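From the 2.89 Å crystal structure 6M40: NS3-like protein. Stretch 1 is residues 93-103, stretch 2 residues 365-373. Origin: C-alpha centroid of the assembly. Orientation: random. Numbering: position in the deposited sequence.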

ATOM      1  N   HIS A  93      -1.712  -2.272  -9.154  1.00 55.44           N
ATOM      2  CA  HIS A  93      -0.386  -1.692  -9.344  1.00 54.36           C
ATOM      3  C   HIS A  93       0.618  -2.770  -9.713  1.00 50.06           C
ATOM      4  O   HIS A  93       1.243  -2.730 -10.776  1.00 52.32           O
ATOM      5  CB  HIS A  93       0.070  -0.973  -8.075  1.00 58.18           C
ATOM      6  CG  HIS A  93      -0.692   0.284  -7.776  1.00 52.78           C
ATOM      7  ND1 HIS A  93      -0.829   0.780  -6.499  1.00 52.91           N
ATOM      8  CD2 HIS A  93      -1.329   1.160  -8.590  1.00 50.43           C
ATOM      9  CE1 HIS A  93      -1.526   1.901  -6.536  1.00 56.08           C
ATOM     10  NE2 HIS A  93      -1.840   2.155  -7.793  1.00 52.91           N
ATOM     11  N   GLN A  94       0.775  -3.749  -8.825  1.00 51.76           N
ATOM     12  CA  GLN A  94       1.736  -4.822  -9.030  1.00 48.72           C
ATOM     13  C   GLN A  94       1.645  -5.399 -10.441  1.00 51.73           C
ATOM     14  O   GLN A  94       2.605  -5.311 -11.212  1.00 58.38           O
ATOM     15  CB  GLN A  94       1.527  -5.907  -7.973  1.00 50.49           C
ATOM     16  CG  GLN A  94       2.823  -6.584  -7.527  1.00 57.00           C
ATOM     17  CD  GLN A  94       2.722  -7.238  -6.159  1.00 63.15           C
ATOM     18  OE1 GLN A  94       1.806  -6.964  -5.377  1.00 61.76           O
ATOM     19  NE2 GLN A  94       3.675  -8.106  -5.864  1.00 62.24           N
ATOM     20  N   THR A  95       0.507  -5.985 -10.812  1.00 53.51           N
ATOM     21  CA  THR A  95       0.536  -6.740 -12.059  1.00 56.10           C
ATOM     22  C   THR A  95       0.497  -5.850 -13.298  1.00 52.02           C
ATOM     23  O   THR A  95       0.689  -6.360 -14.401  1.00 56.13           O
ATOM     24  CB  THR A  95      -0.596  -7.783 -12.157  1.00 59.52           C
ATOM     25  OG1 THR A  95      -1.852  -7.164 -12.457  1.00 56.23           O
ATOM     26  CG2 THR A  95      -0.699  -8.612 -10.884  1.00 62.26           C
ATOM     27  N   LEU A  96       0.272  -4.545 -13.163  1.00 47.59           N
ATOM     28  CA  LEU A  96       0.555  -3.659 -14.285  1.00 50.31           C
ATOM     29  C   LEU A  96       2.060  -3.497 -14.456  1.00 53.34           C
ATOM     30  O   LEU A  96       2.587  -3.591 -15.570  1.00 52.13           O
ATOM     31  CB  LEU A  96      -0.086  -2.288 -14.093  1.00 45.87           C
ATOM     32  CG  LEU A  96      -0.114  -1.444 -15.387  1.00 45.30           C
ATOM     33  CD1 LEU A  96      -0.748  -0.116 -15.117  1.00 43.87           C
ATOM     34  CD2 LEU A  96       1.245  -1.213 -16.027  1.00 62.87           C
ATOM     35  N   LEU A  97       2.762  -3.213 -13.362  1.00 52.13           N
ATOM     36  CA  LEU A  97       4.212  -3.158 -13.424  1.00 53.44           C
ATOM     37  C   LEU A  97       4.749  -4.422 -14.077  1.00 56.81           C
ATOM     38  O   LEU A  97       5.541  -4.363 -15.025  1.00 61.52           O
ATOM     39  CB  LEU A  97       4.794  -2.967 -12.026  1.00 51.03           C
ATOM     40  CG  LEU A  97       6.304  -2.731 -11.998  1.00 49.50           C
ATOM     41  CD1 LEU A  97       6.650  -1.490 -12.798  1.00 45.55           C
ATOM     42  CD2 LEU A  97       6.818  -2.615 -10.579  1.00 48.37           C
ATOM     43  N   ARG A  98       4.299  -5.579 -13.599  1.00 52.91           N
ATOM     44  CA  ARG A  98       4.770  -6.836 -14.155  1.00 55.43           C
ATOM     45  C   ARG A  98       4.511  -6.916 -15.650  1.00 55.27           C
ATOM     46  O   ARG A  98       5.246  -7.601 -16.362  1.00 51.53           O
ATOM     47  CB  ARG A  98       4.095  -7.995 -13.432  1.00 58.26           C
ATOM     48  CG  ARG A  98       4.576  -9.364 -13.898  1.00 62.03           C
ATOM     49  CD  ARG A  98       3.804 -10.472 -13.208  1.00 73.34           C
ATOM     50  NE  ARG A  98       4.327 -11.785 -13.565  1.00 81.56           N
ATOM     51  CZ  ARG A  98       3.687 -12.930 -13.360  1.00 89.54           C
ATOM     52  NH1 ARG A  98       2.485 -12.937 -12.799  1.00100.83           N
ATOM     53  NH2 ARG A  98       4.246 -14.073 -13.722  1.00 92.78           N
ATOM     54  N   TYR A  99       3.487  -6.221 -16.142  1.00 57.87           N
ATOM     55  CA  TYR A  99       3.116  -6.302 -17.550  1.00 60.58           C
ATOM     56  C   TYR A  99       3.833  -5.258 -18.396  1.00 60.44           C
ATOM     57  O   TYR A  99       4.442  -5.602 -19.414  1.00 62.17           O
ATOM     58  CB  TYR A  99       1.595  -6.170 -17.687  1.00 60.40           C
ATOM     59  CG  TYR A  99       1.079  -5.938 -19.095  1.00 67.93           C
ATOM     60  CD1 TYR A  99       1.054  -6.966 -20.037  1.00 68.93           C
ATOM     61  CD2 TYR A  99       0.600  -4.694 -19.476  1.00 71.29           C
ATOM     62  CE1 TYR A  99       0.569  -6.754 -21.319  1.00 70.86           C
ATOM     63  CE2 TYR A  99       0.121  -4.468 -20.754  1.00 72.10           C
ATOM     64  CZ  TYR A  99       0.105  -5.500 -21.671  1.00 74.21           C
ATOM     65  OH  TYR A  99      -0.378  -5.275 -22.939  1.00 79.51           O
ATOM     66  N   ALA A 100       3.782  -3.989 -17.992  1.00 61.01           N
ATOM     67  CA  ALA A 100       4.453  -2.955 -18.769  1.00 64.33           C
ATOM     68  C   ALA A 100       5.908  -3.315 -19.034  1.00 58.57           C
ATOM     69  O   ALA A 100       6.458  -2.960 -20.082  1.00 56.08           O
ATOM     70  CB  ALA A 100       4.367  -1.609 -18.053  1.00 65.59           C
ATOM     71  N   LEU A 101       6.542  -4.038 -18.112  1.00 57.39           N
ATOM     72  CA  LEU A 101       7.952  -4.372 -18.278  1.00 55.18           C
ATOM     73  C   LEU A 101       8.166  -5.523 -19.261  1.00 56.70           C
ATOM     74  O   LEU A 101       9.216  -5.579 -19.910  1.00 58.86           O
ATOM     75  CB  LEU A 101       8.572  -4.711 -16.918  1.00 53.96           C
ATOM     76  CG  LEU A 101       8.640  -3.580 -15.878  1.00 51.09           C
ATOM     77  CD1 LEU A 101       9.388  -4.014 -14.614  1.00 45.40           C
ATOM     78  CD2 LEU A 101       9.268  -2.312 -16.455  1.00 49.06           C
ATOM     79  N   THR A 102       7.194  -6.426 -19.416  1.00 56.00           N
ATOM     80  CA  THR A 102       7.379  -7.605 -20.248  1.00 57.24           C
ATOM     81  C   THR A 102       6.803  -7.470 -21.651  1.00 61.45           C
ATOM     82  O   THR A 102       6.957  -8.394 -22.447  1.00 63.08           O
ATOM     83  CB  THR A 102       6.748  -8.840 -19.597  1.00 54.34           C
ATOM     84  OG1 THR A 102       5.322  -8.709 -19.613  1.00 61.42           O
ATOM     85  CG2 THR A 102       7.218  -8.991 -18.167  1.00 55.18           C
ATOM     86  N   SER A 103       6.141  -6.372 -21.985  1.00 63.04           N
ATOM     87  CA  SER A 103       5.409  -6.314 -23.248  1.00 65.18           C
ATOM     88  C   SER A 103       5.422  -4.908 -23.840  1.00 65.85           C
ATOM     89  O   SER A 103       4.388  -4.298 -24.084  1.00 84.25           O
ATOM     90  CB  SER A 103       3.975  -6.793 -23.029  1.00 68.54           C
ATOM     91  OG  SER A 103       3.254  -5.873 -22.223  1.00 66.69           O
ATOM     92  N   VAL A 365      16.652  -6.170 -11.407  1.00 43.31           N
ATOM     93  CA  VAL A 365      15.409  -5.601 -10.896  1.00 48.11           C
ATOM     94  C   VAL A 365      14.253  -5.892 -11.847  1.00 44.92           C
ATOM     95  O   VAL A 365      13.117  -6.001 -11.396  1.00 44.67           O
ATOM     96  CB  VAL A 365      15.546  -4.092 -10.585  1.00 50.91           C
ATOM     97  CG1 VAL A 365      16.896  -3.762  -9.925  1.00 48.95           C
ATOM     98  CG2 VAL A 365      15.304  -3.204 -11.811  1.00 50.18           C
ATOM     99  N   TYR A 366      14.517  -6.091 -13.147  1.00 46.70           N
ATOM    100  CA  TYR A 366      13.492  -6.593 -14.043  1.00 45.84           C
ATOM    101  C   TYR A 366      13.044  -7.976 -13.614  1.00 46.09           C
ATOM    102  O   TYR A 366      11.843  -8.232 -13.434  1.00 50.57           O
ATOM    103  CB  TYR A 366      14.009  -6.634 -15.472  1.00 43.89           C
ATOM    104  CG  TYR A 366      13.688  -5.395 -16.297  1.00 48.15           C
ATOM    105  CD1 TYR A 366      12.954  -4.330 -15.768  1.00 55.14           C
ATOM    106  CD2 TYR A 366      14.084  -5.305 -17.622  1.00 50.67           C
ATOM    107  CE1 TYR A 366      12.645  -3.223 -16.525  1.00 55.73           C
ATOM    108  CE2 TYR A 366      13.772  -4.187 -18.387  1.00 55.11           C
ATOM    109  CZ  TYR A 366      13.053  -3.158 -17.834  1.00 54.58           C
ATOM    110  OH  TYR A 366      12.758  -2.061 -18.612  1.00 53.93           O
ATOM    111  N   ARG A 367      13.988  -8.899 -13.449  1.00 44.04           N
ATOM    112  CA  ARG A 367      13.581 -10.268 -13.063  1.00 46.77           C
ATOM    113  C   ARG A 367      12.744 -10.272 -11.759  1.00 47.53           C
ATOM    114  O   ARG A 367      11.806 -11.080 -11.580  1.00 51.97           O
ATOM    115  CB  ARG A 367      14.810 -11.163 -12.950  1.00 47.82           C
ATOM    116  CG  ARG A 367      15.526 -11.340 -14.327  1.00 49.67           C
ATOM    117  CD  ARG A 367      14.513 -11.847 -15.392  1.00 46.37           C
ATOM    118  NE  ARG A 367      13.921 -13.118 -14.943  1.00 52.40           N
ATOM    119  CZ  ARG A 367      14.514 -14.302 -15.101  1.00 56.79           C
ATOM    120  NH1 ARG A 367      15.735 -14.349 -15.702  1.00 55.36           N
ATOM    121  NH2 ARG A 367      13.922 -15.420 -14.636  1.00 63.83           N
ATOM    122  N   TRP A 368      13.114  -9.406 -10.823  1.00 47.85           N
ATOM    123  CA  TRP A 368      12.352  -9.269  -9.596  1.00 49.75           C
ATOM    124  C   TRP A 368      10.953  -8.744  -9.882  1.00 53.13           C
ATOM    125  O   TRP A 368       9.955  -9.273  -9.374  1.00 52.93           O
ATOM    126  CB  TRP A 368      13.088  -8.351  -8.635  1.00 50.49           C
ATOM    127  CG  TRP A 368      12.493  -8.204  -7.290  1.00 48.79           C
ATOM    128  CD1 TRP A 368      12.284  -9.189  -6.380  1.00 53.69           C
ATOM    129  CD2 TRP A 368      12.077  -6.983  -6.669  1.00 49.74           C
ATOM    130  NE1 TRP A 368      11.745  -8.665  -5.233  1.00 56.59           N
ATOM    131  CE2 TRP A 368      11.601  -7.312  -5.388  1.00 53.59           C
ATOM    132  CE3 TRP A 368      12.041  -5.645  -7.078  1.00 49.10           C
ATOM    133  CZ2 TRP A 368      11.106  -6.357  -4.508  1.00 49.19           C
ATOM    134  CZ3 TRP A 368      11.539  -4.694  -6.199  1.00 49.77           C
ATOM    135  CH2 TRP A 368      11.084  -5.057  -4.931  1.00 49.98           C
ATOM    136  N   LEU A 369      10.867  -7.686 -10.680  1.00 51.95           N
ATOM    137  CA  LEU A 369       9.607  -7.003 -10.910  1.00 52.62           C
ATOM    138  C   LEU A 369       8.684  -7.769 -11.843  1.00 53.56           C
ATOM    139  O   LEU A 369       7.476  -7.502 -11.836  1.00 53.58           O
ATOM    140  CB  LEU A 369       9.896  -5.606 -11.468  1.00 51.65           C
ATOM    141  CG  LEU A 369      10.458  -4.618 -10.439  1.00 48.03           C
ATOM    142  CD1 LEU A 369      10.603  -3.255 -11.063  1.00 45.56           C
ATOM    143  CD2 LEU A 369       9.583  -4.540  -9.201  1.00 49.96           C
ATOM    144  N   THR A 370       9.211  -8.731 -12.612  1.00 54.37           N
ATOM    145  CA  THR A 370       8.430  -9.401 -13.654  1.00 54.11           C
ATOM    146  C   THR A 370       8.111 -10.871 -13.391  1.00 55.02           C
ATOM    147  O   THR A 370       7.022 -11.315 -13.755  1.00 61.48           O
ATOM    148  CB  THR A 370       9.137  -9.279 -15.006  1.00 50.43           C
ATOM    149  OG1 THR A 370      10.538  -9.500 -14.841  1.00 58.11           O
ATOM    150  CG2 THR A 370       8.922  -7.900 -15.608  1.00 49.55           C
ATOM    151  N   GLU A 371       9.008 -11.652 -12.779  1.00 55.43           N
ATOM    152  CA  GLU A 371       8.637 -13.014 -12.367  1.00 71.62           C
ATOM    153  C   GLU A 371       8.025 -13.044 -10.976  1.00 66.79           C
ATOM    154  O   GLU A 371       7.382 -14.039 -10.626  1.00 71.56           O
ATOM    155  CB  GLU A 371       9.860 -13.933 -12.419  1.00 30.00           C
ATOM    156  CG  GLU A 371      10.420 -14.145 -13.816  1.00 30.00           C
ATOM    157  CD  GLU A 371       9.394 -14.724 -14.771  1.00 30.00           C
ATOM    158  OE1 GLU A 371       8.621 -15.609 -14.351  1.00 30.00           O
ATOM    159  OE2 GLU A 371       9.362 -14.295 -15.944  1.00 30.00           O
ATOM    160  N   GLN A 372       8.280 -12.014 -10.186  1.00 64.21           N
ATOM    161  CA  GLN A 372       7.533 -11.659  -8.983  1.00 68.25           C
ATOM    162  C   GLN A 372       7.258 -12.869  -8.090  1.00 73.90           C
ATOM    163  O   GLN A 372       6.120 -13.175  -7.732  1.00 70.90           O
ATOM    164  CB  GLN A 372       6.234 -10.926  -9.351  1.00 65.03           C
ATOM    165  CG  GLN A 372       6.119  -9.499  -8.764  1.00 63.69           C
ATOM    166  CD  GLN A 372       5.026  -8.643  -9.426  1.00 66.69           C
ATOM    167  OE1 GLN A 372       3.855  -9.039  -9.500  1.00 63.38           O
ATOM    168  NE2 GLN A 372       5.408  -7.453  -9.881  1.00 60.08           N
ATOM    169  N   ASP A 373       8.353 -13.528  -7.678  1.00 77.47           N
ATOM    170  CA  ASP A 373       8.270 -14.633  -6.729  1.00 73.85           C
ATOM    171  C   ASP A 373       9.385 -14.568  -5.692  1.00 69.48           C
ATOM    172  O   ASP A 373       9.722 -15.595  -5.092  1.00 66.57           O
ATOM    173  CB  ASP A 373       8.299 -15.981  -7.459  1.00 76.46           C
ATOM    174  CG  ASP A 373       9.485 -16.122  -8.390  1.00 82.47           C
ATOM    175  OD1 ASP A 373      10.387 -15.262  -8.360  1.00 87.79           O
ATOM    176  OD2 ASP A 373       9.516 -17.106  -9.153  1.00 91.82           O
TER

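The helix containing Arg 98 packs against the last turns of the helix ending near Gln 372, with axes 8.2 Å apart at closest approach and N-to-C directions 126° apart; 534 Å² is buried, both sides summed. The one hydrogen bond assigned across the contact comes from Arg 98. Its CA-to-CB bond points sideways, and chi1 to chi3 are all t, so the extended chain runs past the C-terminal end of the other helix and delivers NE to Thr 370 O (2.7 Å, N-H...O angle 143°). That carbonyl lies near the guanidinium plane, which suits a donor whose N-H lies in that plane.

Gln 372, at positive phi (46°), has left the helix, and its CA-to-CB bond points toward the partner. With chi1 at -120°, between wells, and chi2 t, its amide end reaches Gln 94 and Arg 98: OE1 is 3.3 Å from Gln 94 CG, and NE2 3.8 Å from Arg 98 CB.

Leucines fill the apolar part. Leu 97 and Leu 369 are buried, where branched side chains without polar atoms fit well. The CA-to-CB bonds of Leu 97 and Leu 101 point toward the partner, so their rotamers carry methyls onto it: Leu 97 (t, p) brings CD2 to 3.6 Å from Leu 369 CD2, and Leu 101 (m, t) places CD1 3.6 Å from Leu 369 CB and CD2 3.5 Å from Tyr 366 CE1. Thr 370, chi1 p, turns OG1 back to Tyr 366 O (2.3 Å, very short), while its CG2 meets Thr 102 CG2 at 3.3 Å.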